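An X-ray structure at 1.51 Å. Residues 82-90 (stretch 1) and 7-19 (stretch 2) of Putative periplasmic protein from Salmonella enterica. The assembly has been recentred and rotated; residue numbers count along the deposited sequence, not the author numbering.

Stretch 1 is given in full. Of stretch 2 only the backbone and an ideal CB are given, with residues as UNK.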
ATOM      1  N   VAL C  82      16.576   8.607   2.455  1.00 16.27           N
ATOM      2  CA  VAL C  82      16.122   7.921   1.257  1.00 16.38           C
ATOM      3  C   VAL C  82      15.412   8.936   0.363  1.00 14.77           C
ATOM      4  O   VAL C  82      15.781   9.116  -0.800  1.00 17.74           O
ATOM      5  CB  VAL C  82      15.191   6.761   1.595  1.00 16.13           C
ATOM      6  CG1 VAL C  82      14.679   6.110   0.318  1.00 20.57           C
ATOM      7  CG2 VAL C  82      15.920   5.751   2.476  1.00 17.42           C
ATOM      8  N   LEU C  83      14.425   9.624   0.923  1.00 16.07           N
ATOM      9  CA  LEU C  83      13.763  10.727   0.235  1.00 16.83           C
ATOM     10  C   LEU C  83      13.665  11.875   1.227  1.00 15.26           C
ATOM     11  O   LEU C  83      13.237  11.666   2.363  1.00 16.76           O
ATOM     12  CB  LEU C  83      12.385  10.305  -0.278  1.00 14.40           C
ATOM     13  CG  LEU C  83      12.374   9.305  -1.426  1.00 16.23           C
ATOM     14  CD1 LEU C  83      10.963   8.774  -1.634  1.00 23.01           C
ATOM     15  CD2 LEU C  83      12.904   9.951  -2.711  1.00 17.94           C
ATOM     16  N   SER C  84      14.076  13.079   0.815  1.00 15.96           N
ATOM     17  CA  SER C  84      14.278  14.179   1.760  1.00 17.35           C
ATOM     18  C   SER C  84      13.474  15.412   1.389  1.00 16.56           C
ATOM     19  O   SER C  84      13.169  15.633   0.211  1.00 16.29           O
ATOM     20  CB  SER C  84      15.759  14.574   1.834  1.00 23.26           C
ATOM     21  OG  SER C  84      16.592  13.501   2.250  1.00 25.71           O
ATOM     22  N   ASN C  85      13.121  16.197   2.401  1.00 17.80           N
ATOM     23  CA  ASN C  85      12.417  17.453   2.200  1.00 15.71           C
ATOM     24  C   ASN C  85      11.170  17.247   1.355  1.00 18.18           C
ATOM     25  O   ASN C  85      10.921  17.958   0.393  1.00 18.14           O
ATOM     26  CB  ASN C  85      13.354  18.488   1.565  1.00 18.40           C
ATOM     27  CG  ASN C  85      12.738  19.876   1.483  1.00 21.26           C
ATOM     28  OD1 ASN C  85      11.962  20.289   2.346  1.00 24.61           O
ATOM     29  ND2 ASN C  85      13.098  20.608   0.441  1.00 17.82           N
ATOM     30  N   CYS C  86      10.369  16.259   1.732  1.00 15.98           N
ATOM     31  CA  CYS C  86       9.138  15.978   1.005  1.00 16.29           C
ATOM     32  C   CYS C  86       8.004  16.871   1.481  1.00 17.39           C
ATOM     33  O   CYS C  86       7.858  17.119   2.678  1.00 18.90           O
ATOM     34  CB  CYS C  86       8.740  14.507   1.188  1.00 15.36           C
ATOM     35  SG  CYS C  86       9.993  13.344   0.539  1.00 22.68           S
ATOM     36  N   SER C  87       7.208  17.377   0.548  1.00 15.82           N
ATOM     37  CA  SER C  87       6.016  18.137   0.931  1.00 17.23           C
ATOM     38  C   SER C  87       4.855  17.659   0.105  1.00 19.14           C
ATOM     39  O   SER C  87       5.030  17.294  -1.058  1.00 18.53           O
ATOM     40  CB  SER C  87       6.217  19.637   0.709  1.00 24.67           C
ATOM     41  OG  SER C  87       7.054  20.189   1.706  1.00 32.06           O
ATOM     42  N   LEU C  88       3.660  17.663   0.693  1.00 17.78           N
ATOM     43  CA  LEU C  88       2.468  17.375  -0.091  1.00 18.93           C
ATOM     44  C   LEU C  88       2.455  18.223  -1.357  1.00 15.97           C
ATOM     45  O   LEU C  88       2.627  19.440  -1.305  1.00 20.96           O
ATOM     46  CB  LEU C  88       1.202  17.643   0.714  1.00 21.79           C
ATOM     47  CG  LEU C  88       0.964  16.703   1.889  1.00 18.65           C
ATOM     48  CD1 LEU C  88      -0.246  17.174   2.694  1.00 24.35           C
ATOM     49  CD2 LEU C  88       0.778  15.254   1.412  1.00 20.39           C
ATOM     50  N   ALA C  89       2.222  17.568  -2.489  1.00 17.72           N
ATOM     51  CA  ALA C  89       2.267  18.237  -3.775  1.00 18.61           C
ATOM     52  C   ALA C  89       1.206  19.325  -3.847  1.00 17.80           C
ATOM     53  O   ALA C  89       0.073  19.126  -3.402  1.00 23.64           O
ATOM     54  CB  ALA C  89       2.069  17.221  -4.903  1.00 19.82           C
ATOM     55  N   ASN C  90       1.564  20.472  -4.412  1.00 21.34           N
ATOM     56  CA  ASN C  90       0.580  21.532  -4.587  1.00 23.92           C
ATOM     57  C   ASN C  90       0.838  22.376  -5.839  1.00 27.32           C
ATOM     58  O   ASN C  90       1.549  23.386  -5.786  1.00 34.17           O
ATOM     59  CB  ASN C  90       0.498  22.408  -3.340  1.00 34.17           C
ATOM     60  CG  ASN C  90      -0.627  23.418  -3.418  1.00 36.00           C
ATOM     61  OD1 ASN C  90      -1.739  23.096  -3.843  1.00 31.80           O
ATOM     62  ND2 ASN C  90      -0.340  24.652  -3.023  1.00 42.65           N
ATOM     63  N   UNK C   7      -4.643   8.455  -0.583  1.00 21.69           N
ATOM     64  CA  UNK C   7      -3.316   8.486  -1.176  1.00 18.58           C
ATOM     65  C   UNK C   7      -2.783   9.903  -1.159  1.00 18.19           C
ATOM     66  O   UNK C   7      -3.478  10.848  -1.567  1.00 19.72           O
ATOM     67  CB  UNK C   7      -3.340   7.937  -2.604  1.00 18.58           C
ATOM     68  N   UNK C   8      -1.547  10.050  -0.680  1.00 15.03           N
ATOM     69  CA  UNK C   8      -0.868  11.337  -0.687  1.00 16.17           C
ATOM     70  C   UNK C   8       0.316  11.272  -1.616  1.00 14.03           C
ATOM     71  O   UNK C   8       1.031  10.274  -1.654  1.00 17.53           O
ATOM     72  CB  UNK C   8      -0.427  11.739   0.722  1.00 16.17           C
ATOM     73  N   UNK C   9       0.528  12.341  -2.367  1.00 12.73           N
ATOM     74  CA  UNK C   9       1.687  12.425  -3.235  1.00 15.64           C
ATOM     75  C   UNK C   9       2.581  13.575  -2.753  1.00 14.50           C
ATOM     76  O   UNK C   9       2.098  14.687  -2.512  1.00 16.78           O
ATOM     77  CB  UNK C   9       1.265  12.625  -4.692  1.00 15.64           C
ATOM     78  N   UNK C  10       3.879  13.295  -2.576  1.00 14.07           N
ATOM     79  CA  UNK C  10       4.823  14.289  -2.065  1.00 12.43           C
ATOM     80  C   UNK C  10       5.852  14.600  -3.130  1.00 13.73           C
ATOM     81  O   UNK C  10       6.329  13.698  -3.820  1.00 15.71           O
ATOM     82  CB  UNK C  10       5.506  13.798  -0.787  1.00 12.43           C
ATOM     83  N   UNK C  11       6.203  15.878  -3.252  1.00 13.59           N
ATOM     84  CA  UNK C  11       7.358  16.282  -4.038  1.00 13.75           C
ATOM     85  C   UNK C  11       8.562  16.366  -3.112  1.00 15.37           C
ATOM     86  O   UNK C  11       8.498  17.009  -2.059  1.00 18.32           O
ATOM     87  CB  UNK C  11       7.111  17.616  -4.745  1.00 13.75           C
ATOM     88  N   UNK C  12       9.644  15.688  -3.494  1.00 12.99           N
ATOM     89  CA  UNK C  12      10.866  15.615  -2.682  1.00 16.56           C
ATOM     90  C   UNK C  12      12.083  16.170  -3.407  1.00 15.13           C
ATOM     91  O   UNK C  12      12.016  16.516  -4.600  1.00 15.99           O
ATOM     92  CB  UNK C  12      11.137  14.166  -2.271  1.00 16.56           C
ATOM     93  N   UNK C  13      13.201  16.269  -2.680  1.00 14.33           N
ATOM     94  CA  UNK C  13      14.420  16.811  -3.266  1.00 15.23           C
ATOM     95  C   UNK C  13      14.884  15.950  -4.437  1.00 18.54           C
ATOM     96  O   UNK C  13      14.475  14.794  -4.571  1.00 16.20           O
ATOM     97  CB  UNK C  13      15.523  16.911  -2.210  1.00 15.23           C
ATOM     98  N   UNK C  14      15.738  16.529  -5.281  1.00 18.07           N
ATOM     99  CA  UNK C  14      16.323  15.827  -6.427  1.00 18.33           C
ATOM    100  C   UNK C  14      15.298  15.284  -7.449  1.00 14.96           C
ATOM    101  O   UNK C  14      15.524  14.253  -8.072  1.00 18.84           O
ATOM    102  CB  UNK C  14      17.172  14.664  -5.910  1.00 18.33           C
ATOM    103  N   UNK C  15      14.194  16.007  -7.644  1.00 14.93           N
ATOM    104  CA  UNK C  15      13.147  15.624  -8.604  1.00 12.60           C
ATOM    105  C   UNK C  15      12.562  14.249  -8.354  1.00 14.41           C
ATOM    106  O   UNK C  15      12.236  13.531  -9.287  1.00 19.18           O
ATOM    107  CB  UNK C  15      13.707  15.671 -10.027  1.00 12.60           C
ATOM    108  N   UNK C  16      12.417  13.909  -7.083  1.00 13.99           N
ATOM    109  CA  UNK C  16      11.811  12.645  -6.695  1.00 14.54           C
ATOM    110  C   UNK C  16      10.386  12.848  -6.195  1.00 17.14           C
ATOM    111  O   UNK C  16      10.049  13.875  -5.630  1.00 17.37           O
ATOM    112  CB  UNK C  16      12.655  11.960  -5.619  1.00 14.54           C
ATOM    113  N   UNK C  17       9.557  11.840  -6.407  1.00 15.76           N
ATOM    114  CA  UNK C  17       8.187  11.861  -5.926  1.00 15.32           C
ATOM    115  C   UNK C  17       8.000  10.686  -4.974  1.00 17.15           C
ATOM    116  O   UNK C  17       8.599   9.625  -5.160  1.00 21.81           O
ATOM    117  CB  UNK C  17       7.189  11.802  -7.084  1.00 15.32           C
ATOM    118  N   UNK C  18       7.221  10.885  -3.926  1.00 12.86           N
ATOM    119  CA  UNK C  18       6.881   9.756  -3.044  1.00 17.07           C
ATOM    120  C   UNK C  18       5.379   9.620  -2.924  1.00 17.93           C
ATOM    121  O   UNK C  18       4.718  10.567  -2.520  1.00 15.32           O
ATOM    122  CB  UNK C  18       7.504   9.935  -1.658  1.00 17.07           C
ATOM    123  N   UNK C  19       4.834   8.454  -3.279  1.00 15.07           N
ATOM    124  CA  UNK C  19       3.445   8.125  -2.988  1.00 14.37           C
ATOM    125  C   UNK C  19       3.362   7.462  -1.608  1.00 12.41           C
ATOM    126  O   UNK C  19       4.165   6.593  -1.278  1.00 13.29           O
ATOM    127  CB  UNK C  19       2.864   7.211  -4.069  1.00 14.37           C
TER

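Stretch 2 runs antiparallel to the strand 86-88 and then folds back on itself through a tight turn, so its positions meet stretch 1 in very different ways.

Position 7 has nothing of stretch 1 within 5.5 Å of its ideal CB; stretch 1 leaves it open, so polar, charged or beta-branched residues would all do on an extended backbone. It is Lys7, whose amine forms a salt bridge with the side chain at position 19.

At position 8 the CB points sideways and lies 3.8 Å from Leu88 CD2. A small side chain or a modest apolar one would suit; the deposited Ser8 touches that methyl with its CB.

Position 9 serves stretch 1 through its backbone, its O accepting from Ala89 N at 2.9 Å. The CB, 4.7 Å from Ala89 CB, asks for little more than an extended, strand-favoring residue. Ile9 fits, its CG2 4.5 Å from Ala89 CB while the end of the chain leads away.

Position 10 is more demanding. Its CB sits 3.9 Å from Cys86 CB; the CB of Leu88 points away, but the end of its side chain comes nearer this strand. A broad apolar or aromatic group could use the CD2 methyl there. Tyr10 does: Leu88 CD2 lies over one face of the ring, 3.8 Å from its centroid, a CH-pi contact, and the OH is hydrogen-bonded elsewhere in the structure.

Position 11 pairs with Ser87 in both directions, N to Ser87 O and O from Ser87 N, each at 2.9 Å. Its CB shares a face of the sheet with Ser87, so beta-branched or small polar residues are natural. Thr11 brings OG1 within 4.2 Å of Ala89 CA, and a water joins OG1 to Asn90 N, at 3.0 and 3.2 Å respectively.

Position 12 nearly announces itself. Its ideal CB is 3.1 Å from Cys86 SG, too tight for a nonbonded neighbor but right for a disulfide. Cys12 completes it, SG to Cys86 SG 2.1 Å with chi3 at 109°, and Leu83 CB packs 4.2 Å from Cys12 SG.

At position 13 the CB points toward stretch 1. The backbone N donates to Ser84 O at 3.0 Å, and the nearby amide of Asn85 invites a short polar group, such as Asn, Asp or Ser. Asn13 accepts from Asn85 ND2 through OD1 at 2.9 Å; a water links its O to Ser84 N.

Positions 14 and 15 both have positive phi, which favors Gly, Asn or Asp, and their CBs reach nothing in stretch 1. They are Asp14 and Asn15.

Position 16 points toward Leu83 CD2, 3.5 Å from the CB, so aliphatic stems suit. Gln16 offers one, and its NE2 turns to Asp14 O at 3.1 Å.

Position 17 points away and is permissive; it is Val17.

Position 18 points toward Leu83 CD1 and Cys86 SG, so an apolar side chain suits, Val, Ile, Leu or Met alike. Selenomethionine Met18 packs CB 3.7 Å from Leu83 CD1 and CE 4.0 Å from Cys86 SG.

Position 19 is out of reach, and polar, charged or apolar residues would all do. It is Glu19, whose OE2 lies 3.2 Å from Lys7 NZ in the salt bridge.

Stretch 2 (7-19) KSIYTCNDNQVME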
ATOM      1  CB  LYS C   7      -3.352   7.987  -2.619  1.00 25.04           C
ATOM      2  CG  LYS C   7      -2.018   8.202  -3.348  1.00 22.53           C
ATOM      3  CD  LYS C   7      -2.098   7.910  -4.843  1.00 31.57           C
ATOM      4  CE  LYS C   7      -2.148   6.424  -5.113  1.00 27.88           C
ATOM      5  NZ  LYS C   7      -1.948   6.103  -6.558  1.00 23.09           N
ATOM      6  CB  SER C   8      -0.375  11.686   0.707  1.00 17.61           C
ATOM      7  OG  SER C   8      -1.450  12.056   1.552  1.00 20.53           O
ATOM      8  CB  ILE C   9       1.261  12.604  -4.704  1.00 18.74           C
ATOM      9  CG1 ILE C   9       0.446  11.379  -5.156  1.00 22.32           C
ATOM     10  CG2 ILE C   9       2.473  12.833  -5.610  1.00 24.66           C
ATOM     11  CD1 ILE C   9       0.094  11.368  -6.613  1.00 29.22           C
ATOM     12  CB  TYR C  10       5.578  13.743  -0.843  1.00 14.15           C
ATOM     13  CG  TYR C  10       4.759  13.541   0.419  1.00 13.87           C
ATOM     14  CD1 TYR C  10       4.010  12.373   0.605  1.00 14.14           C
ATOM     15  CD2 TYR C  10       4.768  14.486   1.439  1.00 14.61           C
ATOM     16  CE1 TYR C  10       3.278  12.182   1.747  1.00 14.19           C
ATOM     17  CE2 TYR C  10       4.014  14.290   2.600  1.00 15.79           C
ATOM     18  CZ  TYR C  10       3.271  13.130   2.735  1.00 13.25           C
ATOM     19  OH  TYR C  10       2.521  12.913   3.888  1.00 18.27           O
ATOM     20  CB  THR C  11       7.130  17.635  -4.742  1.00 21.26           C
ATOM     21  OG1 THR C  11       6.409  18.520  -3.873  1.00 23.08           O
ATOM     22  CG2 THR C  11       6.318  17.423  -6.007  1.00 26.63           C
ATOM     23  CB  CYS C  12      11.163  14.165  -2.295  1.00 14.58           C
ATOM     24  SG  CYS C  12       9.737  13.309  -1.560  1.00 21.58           S
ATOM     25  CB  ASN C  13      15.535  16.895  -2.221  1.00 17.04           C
ATOM     26  CG  ASN C  13      15.328  18.013  -1.214  1.00 21.82           C
ATOM     27  OD1 ASN C  13      14.559  18.953  -1.437  1.00 20.93           O
ATOM     28  ND2 ASN C  13      16.052  17.932  -0.102  1.00 22.77           N
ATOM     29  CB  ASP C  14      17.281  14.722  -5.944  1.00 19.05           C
ATOM     30  CG  ASP C  14      18.279  15.222  -4.911  1.00 35.84           C
ATOM     31  OD1 ASP C  14      18.506  16.446  -4.847  1.00 47.45           O
ATOM     32  OD2 ASP C  14      18.837  14.395  -4.161  1.00 37.55           O
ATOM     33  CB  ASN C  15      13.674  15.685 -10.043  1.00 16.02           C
ATOM     34  CG  ASN C  15      12.579  15.685 -11.075  1.00 14.60           C
ATOM     35  OD1 ASN C  15      11.560  16.342 -10.914  1.00 17.81           O
ATOM     36  ND2 ASN C  15      12.790  14.934 -12.158  1.00 17.09           N
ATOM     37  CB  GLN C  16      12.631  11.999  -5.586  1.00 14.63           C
ATOM     38  CG  GLN C  16      14.063  11.716  -5.951  1.00 22.39           C
ATOM     39  CD  GLN C  16      14.170  10.780  -7.122  1.00 29.50           C
ATOM     40  OE1 GLN C  16      13.615   9.679  -7.103  1.00 31.44           O
ATOM     41  NE2 GLN C  16      14.895  11.202  -8.154  1.00 32.20           N
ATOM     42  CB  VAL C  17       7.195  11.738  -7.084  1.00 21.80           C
ATOM     43  CG1 VAL C  17       5.766  11.643  -6.559  1.00 24.86           C
ATOM     44  CG2 VAL C  17       7.342  12.919  -8.031  1.00 29.27           C
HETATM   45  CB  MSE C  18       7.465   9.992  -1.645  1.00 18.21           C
HETATM   46  CG  MSE C  18       7.168   8.896  -0.647  1.00 15.98           C
HETATM   47 SE   MSE C  18       8.087   9.113   1.062  1.00 24.13          SE
HETATM   48  CE  MSE C  18       7.159  10.717   1.680  1.00 17.18           C
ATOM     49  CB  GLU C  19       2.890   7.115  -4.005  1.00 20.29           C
ATOM     50  CG  GLU C  19       2.347   7.690  -5.284  1.00 27.10           C
ATOM     51  CD  GLU C  19       1.586   6.650  -6.090  1.00 29.92           C
ATOM     52  OE1 GLU C  19       1.482   5.488  -5.632  1.00 24.03           O
ATOM     53  OE2 GLU C  19       1.091   7.001  -7.178  1.00 32.98           O
TER
HETATM   54  O   HOH W   1       4.671  20.725  -4.901  1.00 29.88           O
HETATM   55  O   HOH W   2      14.778  13.276  -2.086  1.00 18.13           O
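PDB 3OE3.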